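Local coordinates for SnoaL-like domain-containing protein (Agrobacterium tumefaciens str. C58, PDB 3DXO) that is of unknown function but belongs to the SnoaL-like family of the NTF2 clan and is a putative isomerase, at residues 10-13 with 14-18; 18-21 with 22-25; 38-41 with 42-45; 54-57 with 58-62. All coordinates share one frame; numbering follows the deposited sequence. Where two conformers were deposited one is given.

Interaction 1. Residues 10-13 with 14-18; sequences QTYL and AAWNE
One face of the Tyr12 ring carries CD1 of Trp16, which sits 3.5 Å above the phenol plane and off toward the rim; Phe82 also meets the ring, at a steep angle. On the Trp16 side the backbone O of Tyr12 lies in the plane of the indole, at its edge. The two rings are neither stacked nor edge-to-face: phenol and five-membered ring are inclined at 42° with centroids 4.7 Å apart. They lie side by side and point the same way. Tyr12 reaches its neighbour one helical turn on because its CG stands opposite the backbone N (chi1 173°), which lays the ring along the helix toward Trp16. The touch is carried by Tyr12 CE1 against Trp16 CD1 at 3.6 Å, with Tyr12 OH 3.2 Å from Trp16 NE1. Beneath the rings the helical bonds vary: Asn17 N reaches Leu13 O at 2.9 Å, whereas the bond from Trp16 N to Tyr12 O is long and weak. Asn17 ND2 finds its partner in the backbone O of Phe67, on the sheet. This is an i to i+4 aromatic pair on the buried side of helix 3-17, facing the concave sheet of the NTF2-like alpha+beta cone.

Interaction 2. Residues 18-21 with 22-25; sequences EEDN and ERRR
From Glu18 to Asp20 the chain is loop; it turns into helix at Asn21, and the first helical bonds follow, Arg24 N to Asp20 O and Arg25 N to Asn21 O. Asp20 stands at the N-cap. With its CG swung away from its own backbone N (chi1 -167°), the carboxylate reaches forward and OD2 accepts from Arg23 N at 3.1 Å; the donor comes in on the anti side, 18° out of the carboxylate plane. Glu18 folds back in turn: a bend at chi2 brings OE2 to the backbone N of Asp20 at 2.8 Å, the donor again on the anti side but 32° out of the carboxylate plane. The same OE2 lies 3.6 Å from Arg23 CB, so Glu18 meets the aliphatic part of that arginine, while Arg23 NE stays 4.8 Å away, too far for a salt bridge. Arg24 is buried, its chain bent at chi3. Glu18 O lies over one face of its guanidinium, Glu19 O at its edge, 3.3 Å from Arg24 NH2, and in the conformer described Asn21 OD1 covers the opposite face. Glu18 O is poorly placed to accept an N-H bond, but the partial negative charge of these two backbone oxygens would probably favour the cation. That may matter here, because Arg59 of helix 47-61 brings a second positive group close to Arg24 NH1. Farther along, Arg25 NH1 makes a long salt bridge, 3.5 Å, to Glu22 OE2. The Asp20-to-Arg23 bond is a side-chain N-cap, here at the tight connection between helices 3-17 and 21-31.

Interaction 3. Residues 38-41 with 42-45; sequences YVDP and LMQG
Tyr38 and Met43 (selenomethionine) cross at a slant: CB of Met43 comes to the edge of the phenol ring, 4.1 Å from Tyr38 CE1, and SE stands 5.5 Å from the ring centroid, well off the normal, an oblique Met-aromatic contact. Asp40 lies between their outer ends. Its CG occupies the position between the backbone N and carbonyl carbon (chi1 72°), which turns the carboxylate back under the bend of the chain. There its two oxygens divide the work. OD1 takes the backbone N of Leu42 at 2.7 Å, an Asx turn, and more weakly that of Met43, whereas OD2 accepts from Tyr38 OH at 2.6 Å, lying in the plane of the phenol ring at its edge. Terminal CE of Met43 also rests against Asp40 OD2. On the other face of the beta hairpin formed by strands 36-39 and 44-46, Val39 and Gln44 cross as a non-hydrogen-bonded pair, with Val39 CG2 4.2 Å from Gln44 CB. The strands are tied by two bonds between Tyr38 and Gly45, and Asp40 N bonds to Met43 O at 2.9 Å to close the turn. Val39 also packs on Phe79 of the second subunit. One carboxylate thus grips the turn through Leu42 N, with weak help from Met43 N, and the Tyr38 hydroxyl through OD2, so that bend and tyrosine are held in fixed relation.

Interaction 4. Residues 54-57 with 58-62; sequences MIEA and ARQKF
Glu56 and Gln60, one turn apart, run side by side in the same direction although they start from different rotamers. Glu56 carries CG opposite its backbone N (chi1 179°) and stays extended beyond it, which sends the chain along the helix toward Gln60. Gln60 instead has CG beside its own N (chi1 -68°), leaning back so that CG sits 3.2 Å from Glu56 O. The tails thus meet: Gln60 NE2 is 3.4 Å from Glu56 CG and 3.2 Å from Glu56 OE2, with amide and carboxylate planes inclined at 35°. Ile55 and Arg59 cross at an angle on the next side of the helix. Arg59 CD passes 3.9 Å from Ile55 CG2; beyond it the bend at chi3 turns the guanidinium off the helix, where NH1 bonds to the backbone O of Trp16. On Lys61, CG lies against the backbone O of Ala57. Underneath, the helical bonds are regular, from Ala58 N to Met54 O at 2.9 Å through to Lys61 N to Ala57 O at 3.2 Å, and Phe62 then leaves helical geometry. This is the last part of helix 47-61: Met54 (selenomethionine), Ile55 and Ala58 rest on Trp16 of helix 3-17, Met54 also meets Tyr38 of strand 36-39, and Arg59 faces the start of helix 21-31.

Overall arrangement
Trp16 joins three of the contacts. From interaction 1 its indole reaches interaction 3, with Trp16 CH2 3.9 Å from Met43 SE, and interaction 4, with Trp16 CZ2 3.7 Å from Ile55 CG1. Tyr12 OH also comes within 3.3 Å of Tyr38 CE2. Interactions 1 and 2 share Glu18 at the bend between two helices, and Arg59 of interaction 4 lies against that bend. Interactions 3 and 4 meet through Tyr38 CD1 and Met54 SE, 3.4 Å apart, whereas interactions 2 and 3 stay about 10 Å apart at their nearest atoms. Diethylene glycol, probably from crystallisation, is bound near Tyr12, Asp40, Asn21 and Lys61; whether the first two mark a pocket is not established.

Interaction 1. Residues 10-13 with 14-18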
loop_
_atom_site.group_PDB
_atom_site.type_symbol
_atom_site.label_atom_id
_atom_site.label_comp_id
_atom_site.label_asym_id
_atom_site.label_seq_id
_atom_site.Cartn_x
_atom_site.Cartn_y
_atom_site.Cartn_z
ATOM N N GLN B 10 -8.303 5.253 -12.558
ATOM C CA GLN B 10 -8.598 6.330 -13.519
ATOM C C GLN B 10 -9.342 7.480 -12.925
ATOM O O GLN B 10 -9.019 8.595 -13.235
ATOM C CB GLN B 10 -9.395 5.817 -14.706
ATOM C CG GLN B 10 -8.583 4.910 -15.597
ATOM C CD GLN B 10 -9.429 4.162 -16.558
ATOM O OE1 GLN B 10 -10.613 3.966 -16.328
ATOM N NE2 GLN B 10 -8.830 3.720 -17.646
ATOM N N THR B 11 -10.352 7.202 -12.105
ATOM C CA THR B 11 -11.147 8.238 -11.420
ATOM C C THR B 11 -10.248 9.025 -10.473
ATOM O O THR B 11 -10.348 10.252 -10.373
ATOM C CB THR B 11 -12.301 7.605 -10.599
ATOM O OG1 THR B 11 -13.219 6.961 -11.485
ATOM C CG2 THR B 11 -13.029 8.651 -9.792
ATOM N N TYR B 12 -9.367 8.310 -9.779
ATOM C CA TYR B 12 -8.437 8.954 -8.862
ATOM C C TYR B 12 -7.510 9.923 -9.635
ATOM O O TYR B 12 -7.439 11.109 -9.296
ATOM C CB TYR B 12 -7.644 7.896 -8.079
ATOM C CG TYR B 12 -6.540 8.448 -7.219
ATOM C CD1 TYR B 12 -5.290 8.670 -7.754
ATOM C CD2 TYR B 12 -6.749 8.770 -5.881
ATOM C CE1 TYR B 12 -4.279 9.183 -6.996
ATOM C CE2 TYR B 12 -5.737 9.292 -5.107
ATOM C CZ TYR B 12 -4.498 9.486 -5.676
ATOM O OH TYR B 12 -3.439 9.995 -4.945
ATOM N N LEU B 13 -6.835 9.422 -10.677
ATOM C CA LEU B 13 -5.906 10.248 -11.449
ATOM C C LEU B 13 -6.599 11.403 -12.187
ATOM O O LEU B 13 -6.007 12.470 -12.367
ATOM C CB LEU B 13 -5.099 9.385 -12.434
ATOM C CG LEU B 13 -4.016 8.452 -11.829
ATOM C CD1 LEU B 13 -3.337 7.573 -12.917
ATOM C CD2 LEU B 13 -2.964 9.231 -11.031
ATOM N N ALA B 14 -7.847 11.193 -12.601
ATOM C CA ALA B 14 -8.638 12.228 -13.291
ATOM C C ALA B 14 -8.761 13.481 -12.413
ATOM O O ALA B 14 -8.677 14.620 -12.916
ATOM C CB ALA B 14 -9.996 11.714 -13.635
ATOM N N ALA B 15 -8.948 13.264 -11.112
ATOM C CA ALA B 15 -9.044 14.349 -10.171
ATOM C C ALA B 15 -7.706 15.057 -10.102
ATOM O O ALA B 15 -7.691 16.260 -10.091
ATOM C CB ALA B 15 -9.475 13.852 -8.794
ATOM N N TRP B 16 -6.589 14.333 -10.054
ATOM C CA TRP B 16 -5.277 14.997 -9.974
ATOM C C TRP B 16 -4.896 15.725 -11.256
ATOM O O TRP B 16 -4.118 16.651 -11.231
ATOM C CB TRP B 16 -4.156 14.013 -9.615
ATOM C CG TRP B 16 -4.100 13.692 -8.170
ATOM C CD1 TRP B 16 -4.775 12.706 -7.531
ATOM C CD2 TRP B 16 -3.335 14.375 -7.163
ATOM N NE1 TRP B 16 -4.468 12.711 -6.191
ATOM C CE2 TRP B 16 -3.590 13.725 -5.936
ATOM C CE3 TRP B 16 -2.419 15.431 -7.190
ATOM C CZ2 TRP B 16 -2.990 14.112 -4.747
ATOM C CZ3 TRP B 16 -1.821 15.820 -6.011
ATOM C CH2 TRP B 16 -2.113 15.174 -4.803
ATOM N N ASN B 17 -5.423 15.291 -12.383
ATOM C CA ASN B 17 -5.073 15.899 -13.669
ATOM C C ASN B 17 -6.029 16.960 -14.139
ATOM O O ASN B 17 -5.845 17.534 -15.204
ATOM C CB ASN B 17 -4.994 14.815 -14.739
ATOM C CG ASN B 17 -3.774 13.980 -14.607
ATOM O OD1 ASN B 17 -2.667 14.508 -14.467
ATOM N ND2 ASN B 17 -3.943 12.659 -14.691
ATOM N N GLU B 18 -7.091 17.173 -13.375
ATOM C CA GLU B 18 -8.079 18.175 -13.711
ATOM C C GLU B 18 -7.480 19.570 -13.496
ATOM O O GLU B 18 -7.019 19.958 -12.397
ATOM C CB GLU B 18 -9.361 17.971 -12.919
ATOM C CG GLU B 18 -10.364 19.093 -13.089
ATOM C CD GLU B 18 -10.712 19.385 -14.539
ATOM O OE1 GLU B 18 -10.879 18.454 -15.312
ATOM O OE2 GLU B 18 -10.828 20.553 -14.914
#

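Interaction 2. Residues 18-21 with 22-25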
loop_
_atom_site.group_PDB
_atom_site.type_symbol
_atom_site.label_atom_id
_atom_site.label_comp_id
_atom_site.label_asym_id
_atom_site.label_seq_id
_atom_site.Cartn_x
_atom_site.Cartn_y
_atom_site.Cartn_z
ATOM N N GLU B 18 -7.091 17.173 -13.375
ATOM C CA GLU B 18 -8.079 18.175 -13.711
ATOM C C GLU B 18 -7.480 19.570 -13.496
ATOM O O GLU B 18 -7.019 19.958 -12.397
ATOM C CB GLU B 18 -9.361 17.971 -12.919
ATOM C CG GLU B 18 -10.364 19.093 -13.089
ATOM C CD GLU B 18 -10.712 19.385 -14.539
ATOM O OE1 GLU B 18 -10.879 18.454 -15.312
ATOM O OE2 GLU B 18 -10.828 20.553 -14.914
ATOM N N GLU B 19 -7.514 20.300 -14.598
ATOM C CA GLU B 19 -6.984 21.648 -14.732
ATOM C C GLU B 19 -7.793 22.709 -13.951
ATOM O O GLU B 19 -7.231 23.573 -13.312
ATOM C CB GLU B 19 -6.936 21.917 -16.239
ATOM C CG GLU B 19 -6.484 23.225 -16.669
ATOM C CD GLU B 19 -7.603 24.256 -16.756
ATOM O OE1 GLU B 19 -8.727 23.965 -17.209
ATOM O OE2 GLU B 19 -7.302 25.411 -16.393
ATOM N N ASP B 20 -9.117 22.618 -13.992
ATOM C CA ASP B 20 -9.995 23.599 -13.345
ATOM C C ASP B 20 -10.251 23.227 -11.897
ATOM O O ASP B 20 -10.624 22.091 -11.602
ATOM C CB ASP B 20 -11.304 23.649 -14.063
ATOM C CG ASP B 20 -12.122 24.809 -13.661
ATOM O OD1 ASP B 20 -11.735 25.945 -13.968
ATOM O OD2 ASP B 20 -13.193 24.596 -13.098
ATOM N N ASN B 21 -10.063 24.169 -10.986
ATOM C CA ASN B 21 -10.253 23.915 -9.555
ATOM C C ASN B 21 -11.728 23.558 -9.236
ATOM O O ASN B 21 -12.005 22.665 -8.439
ATOM C CB ASN B 21 -9.728 25.100 -8.698
ATOM C CG ASN B 21 -8.163 25.252 -8.728
ATOM O OD1 ASN B 21 -7.408 24.264 -8.644
ATOM N ND2 ASN B 21 -7.689 26.505 -8.802
ATOM N N GLU B 22 -12.672 24.248 -9.859
ATOM C CA GLU B 22 -14.079 23.952 -9.630
ATOM C C GLU B 22 -14.484 22.575 -10.074
ATOM O O GLU B 22 -15.140 21.870 -9.341
ATOM C CB GLU B 22 -14.922 24.905 -10.405
ATOM C CG GLU B 22 -15.130 26.172 -9.719
ATOM C CD GLU B 22 -16.579 26.317 -9.367
ATOM O OE1 GLU B 22 -17.426 25.746 -10.138
ATOM O OE2 GLU B 22 -16.870 27.022 -8.352
ATOM N N ARG B 23 -14.122 22.194 -11.286
ATOM C CA ARG B 23 -14.459 20.874 -11.747
ATOM C C ARG B 23 -13.890 19.820 -10.823
ATOM O O ARG B 23 -14.544 18.803 -10.562
ATOM C CB ARG B 23 -13.968 20.655 -13.156
ATOM C CG ARG B 23 -14.746 21.482 -14.138
ATOM C CD ARG B 23 -14.345 21.164 -15.561
ATOM N NE ARG B 23 -15.143 21.947 -16.511
ATOM C CZ ARG B 23 -15.150 21.786 -17.836
ATOM N NH1 ARG B 23 -14.472 20.792 -18.408
ATOM N NH2 ARG B 23 -15.921 22.554 -18.580
ATOM N N ARG B 24 -12.701 20.084 -10.291
ATOM C CA ARG B 24 -12.067 19.157 -9.376
ATOM C C ARG B 24 -12.835 19.005 -8.071
ATOM O O ARG B 24 -12.907 17.902 -7.543
ATOM C CB ARG B 24 -10.696 19.634 -9.097
ATOM C CG ARG B 24 -9.726 18.546 -8.664
ATOM C CD ARG B 24 -8.324 19.153 -8.444
ATOM N NE ARG B 24 -8.230 20.314 -9.336
ATOM C CZ ARG B 24 -7.184 21.067 -9.507
ATOM N NH1 ARG B 24 -6.124 20.762 -8.889
ATOM N NH2 ARG B 24 -7.194 22.088 -10.329
ATOM N N ARG B 25 -13.413 20.077 -7.535
ATOM C CA ARG B 25 -14.211 19.913 -6.309
ATOM C C ARG B 25 -15.341 18.954 -6.574
ATOM O O ARG B 25 -15.609 18.045 -5.800
ATOM C CB ARG B 25 -14.783 21.218 -5.796
ATOM C CG ARG B 25 -13.743 22.142 -5.342
ATOM C CD ARG B 25 -14.354 23.381 -4.729
ATOM N NE ARG B 25 -13.318 24.397 -4.729
ATOM C CZ ARG B 25 -13.251 25.453 -5.537
ATOM N NH1 ARG B 25 -14.240 25.779 -6.407
ATOM N NH2 ARG B 25 -12.186 26.252 -5.424
#

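Interaction 3. Residues 38-41 with 42-45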
loop_
_atom_site.group_PDB
_atom_site.type_symbol
_atom_site.label_atom_id
_atom_site.label_comp_id
_atom_site.label_asym_id
_atom_site.label_seq_id
_atom_site.Cartn_x
_atom_site.Cartn_y
_atom_site.Cartn_z
ATOM N N TYR B 38 -6.027 11.243 3.406
ATOM C CA TYR B 38 -4.928 11.048 2.470
ATOM C C TYR B 38 -3.588 11.319 3.163
ATOM O O TYR B 38 -3.460 12.228 3.969
ATOM C CB TYR B 38 -5.097 12.001 1.270
ATOM C CG TYR B 38 -3.986 11.954 0.254
ATOM C CD1 TYR B 38 -2.765 12.574 0.501
ATOM C CD2 TYR B 38 -4.156 11.317 -0.952
ATOM C CE1 TYR B 38 -1.726 12.540 -0.427
ATOM C CE2 TYR B 38 -3.142 11.279 -1.888
ATOM C CZ TYR B 38 -1.920 11.892 -1.621
ATOM O OH TYR B 38 -0.884 11.848 -2.536
ATOM N N VAL B 39 -2.590 10.514 2.849
ATOM C CA VAL B 39 -1.231 10.766 3.322
ATOM C C VAL B 39 -0.219 10.140 2.369
ATOM O O VAL B 39 -0.367 8.977 1.963
ATOM C CB VAL B 39 -0.947 10.277 4.793
ATOM C CG1 VAL B 39 -0.974 8.756 4.904
ATOM C CG2 VAL B 39 0.397 10.807 5.254
ATOM N N ASP B 40 0.783 10.935 1.995
ATOM C CA ASP B 40 1.923 10.453 1.191
ATOM C C ASP B 40 3.204 11.018 1.842
ATOM O O ASP B 40 3.133 11.636 2.919
ATOM C CB ASP B 40 1.751 10.783 -0.315
ATOM C CG ASP B 40 1.931 12.276 -0.654
ATOM O OD1 ASP B 40 2.576 13.056 0.099
ATOM O OD2 ASP B 40 1.422 12.661 -1.719
ATOM N N PRO B 41 4.376 10.831 1.212
ATOM C CA PRO B 41 5.572 11.341 1.950
ATOM C C PRO B 41 5.694 12.862 2.060
ATOM O O PRO B 41 6.471 13.344 2.874
ATOM C CB PRO B 41 6.765 10.787 1.153
ATOM C CG PRO B 41 6.175 9.841 0.119
ATOM C CD PRO B 41 4.724 10.194 -0.065
ATOM N N LEU B 42 4.949 13.606 1.254
ATOM C CA LEU B 42 5.029 15.071 1.240
ATOM C C LEU B 42 3.775 15.798 1.742
ATOM O O LEU B 42 3.810 16.986 2.033
ATOM C CB LEU B 42 5.214 15.515 -0.213
ATOM C CG LEU B 42 6.404 14.958 -0.994
ATOM C CD1 LEU B 42 6.383 15.367 -2.491
ATOM C CD2 LEU B 42 7.689 15.404 -0.274
HETATM N N MSE B 43 2.671 15.073 1.852
HETATM C CA MSE B 43 1.374 15.656 2.105
HETATM C C MSE B 43 0.422 14.841 2.955
HETATM O O MSE B 43 0.576 13.617 3.118
HETATM C CB MSE B 43 0.637 15.678 0.763
HETATM C CG MSE B 43 0.817 16.832 -0.111
HETATM SE SE MSE B 43 -0.026 16.388 -1.780
HETATM C CE MSE B 43 1.600 15.868 -2.609
ATOM N N GLN B 44 -0.630 15.525 3.399
ATOM C CA GLN B 44 -1.739 14.880 4.061
ATOM C C GLN B 44 -2.984 15.759 3.920
ATOM O O GLN B 44 -2.880 16.947 3.658
ATOM C CB GLN B 44 -1.402 14.581 5.530
ATOM C CG GLN B 44 -1.276 15.794 6.441
ATOM C CD GLN B 44 -0.774 15.421 7.834
ATOM O OE1 GLN B 44 -0.508 14.250 8.126
ATOM N NE2 GLN B 44 -0.626 16.416 8.691
ATOM N N GLY B 45 -4.162 15.162 4.049
ATOM C CA GLY B 45 -5.398 15.934 4.009
ATOM C C GLY B 45 -6.550 15.120 4.542
ATOM O O GLY B 45 -6.424 13.904 4.656
#

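Interaction 4. Residues 54-57 with 58-62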
loop_
_atom_site.group_PDB
_atom_site.type_symbol
_atom_site.label_atom_id
_atom_site.label_comp_id
_atom_site.label_asym_id
_atom_site.label_seq_id
_atom_site.Cartn_x
_atom_site.Cartn_y
_atom_site.Cartn_z
HETATM N N MSE B 54 -5.698 20.383 -1.018
HETATM C CA MSE B 54 -4.380 19.753 -1.119
HETATM C C MSE B 54 -3.934 19.561 -2.573
HETATM O O MSE B 54 -2.836 19.958 -2.930
HETATM C CB MSE B 54 -4.410 18.405 -0.411
HETATM C CG MSE B 54 -3.085 17.765 -0.168
HETATM SE SE MSE B 54 -3.384 15.946 0.371
HETATM C CE MSE B 54 -3.980 15.281 -1.268
ATOM N N ILE B 55 -4.791 18.972 -3.401
ATOM C CA ILE B 55 -4.453 18.733 -4.800
ATOM C C ILE B 55 -4.174 20.046 -5.519
ATOM O O ILE B 55 -3.248 20.161 -6.286
ATOM C CB ILE B 55 -5.571 17.969 -5.544
ATOM C CG1 ILE B 55 -5.739 16.558 -4.952
ATOM C CG2 ILE B 55 -5.238 17.885 -7.063
ATOM C CD1 ILE B 55 -6.999 15.826 -5.360
ATOM N N GLU B 56 -4.981 21.053 -5.259
ATOM C CA GLU B 56 -4.762 22.345 -5.860
ATOM C C GLU B 56 -3.427 22.951 -5.447
ATOM O O GLU B 56 -2.745 23.529 -6.294
ATOM C CB GLU B 56 -5.854 23.302 -5.473
ATOM C CG GLU B 56 -5.625 24.685 -6.073
ATOM C CD GLU B 56 -6.803 25.599 -5.866
ATOM O OE1 GLU B 56 -7.941 25.118 -5.910
ATOM O OE2 GLU B 56 -6.620 26.791 -5.661
ATOM N N ALA B 57 -3.072 22.864 -4.161
ATOM C CA ALA B 57 -1.790 23.393 -3.676
ATOM C C ALA B 57 -0.631 22.656 -4.364
ATOM O O ALA B 57 0.333 23.281 -4.794
ATOM C CB ALA B 57 -1.691 23.287 -2.158
ATOM N N ALA B 58 -0.753 21.336 -4.482
ATOM C CA ALA B 58 0.251 20.481 -5.122
ATOM C C ALA B 58 0.512 20.917 -6.563
ATOM O O ALA B 58 1.653 21.108 -6.995
ATOM C CB ALA B 58 -0.214 19.023 -5.082
ATOM N N ARG B 59 -0.571 21.101 -7.293
ATOM C CA ARG B 59 -0.487 21.510 -8.680
ATOM C C ARG B 59 0.050 22.892 -8.868
ATOM O O ARG B 59 0.748 23.125 -9.844
ATOM C CB ARG B 59 -1.835 21.376 -9.359
ATOM C CG ARG B 59 -2.203 19.894 -9.585
ATOM C CD ARG B 59 -3.599 19.762 -10.051
ATOM N NE ARG B 59 -3.838 20.613 -11.214
ATOM C CZ ARG B 59 -3.705 20.238 -12.485
ATOM N NH1 ARG B 59 -3.399 18.996 -12.811
ATOM N NH2 ARG B 59 -3.919 21.122 -13.443
ATOM N N GLN B 60 -0.241 23.805 -7.949
ATOM C CA GLN B 60 0.334 25.144 -8.041
ATOM C C GLN B 60 1.847 25.093 -7.902
ATOM O O GLN B 60 2.537 25.910 -8.499
ATOM C CB GLN B 60 -0.324 26.120 -7.067
ATOM C CG GLN B 60 -1.777 26.357 -7.505
ATOM C CD GLN B 60 -2.566 27.408 -6.730
ATOM O OE1 GLN B 60 -2.039 28.148 -5.902
ATOM N NE2 GLN B 60 -3.845 27.480 -7.027
ATOM N N LYS B 61 2.373 24.121 -7.162
ATOM C CA LYS B 61 3.824 23.965 -7.049
ATOM C C LYS B 61 4.445 23.214 -8.241
ATOM O O LYS B 61 5.642 23.319 -8.475
ATOM C CB LYS B 61 4.180 23.234 -5.780
ATOM C CG LYS B 61 3.761 23.981 -4.532
ATOM C CD LYS B 61 4.121 23.160 -3.284
ATOM C CE LYS B 61 3.654 23.811 -2.009
ATOM N NZ LYS B 61 4.121 23.054 -0.826
ATOM N N PHE B 62 3.648 22.462 -8.987
ATOM C CA PHE B 62 4.141 21.723 -10.151
ATOM C C PHE B 62 3.281 21.990 -11.368
ATOM O O PHE B 62 2.707 21.074 -11.904
ATOM C CB PHE B 62 4.142 20.218 -9.857
ATOM C CG PHE B 62 5.235 19.782 -8.896
ATOM C CD1 PHE B 62 5.100 19.966 -7.535
ATOM C CD2 PHE B 62 6.404 19.140 -9.382
ATOM C CE1 PHE B 62 6.132 19.515 -6.641
ATOM C CE2 PHE B 62 7.442 18.705 -8.524
ATOM C CZ PHE B 62 7.318 18.900 -7.157
#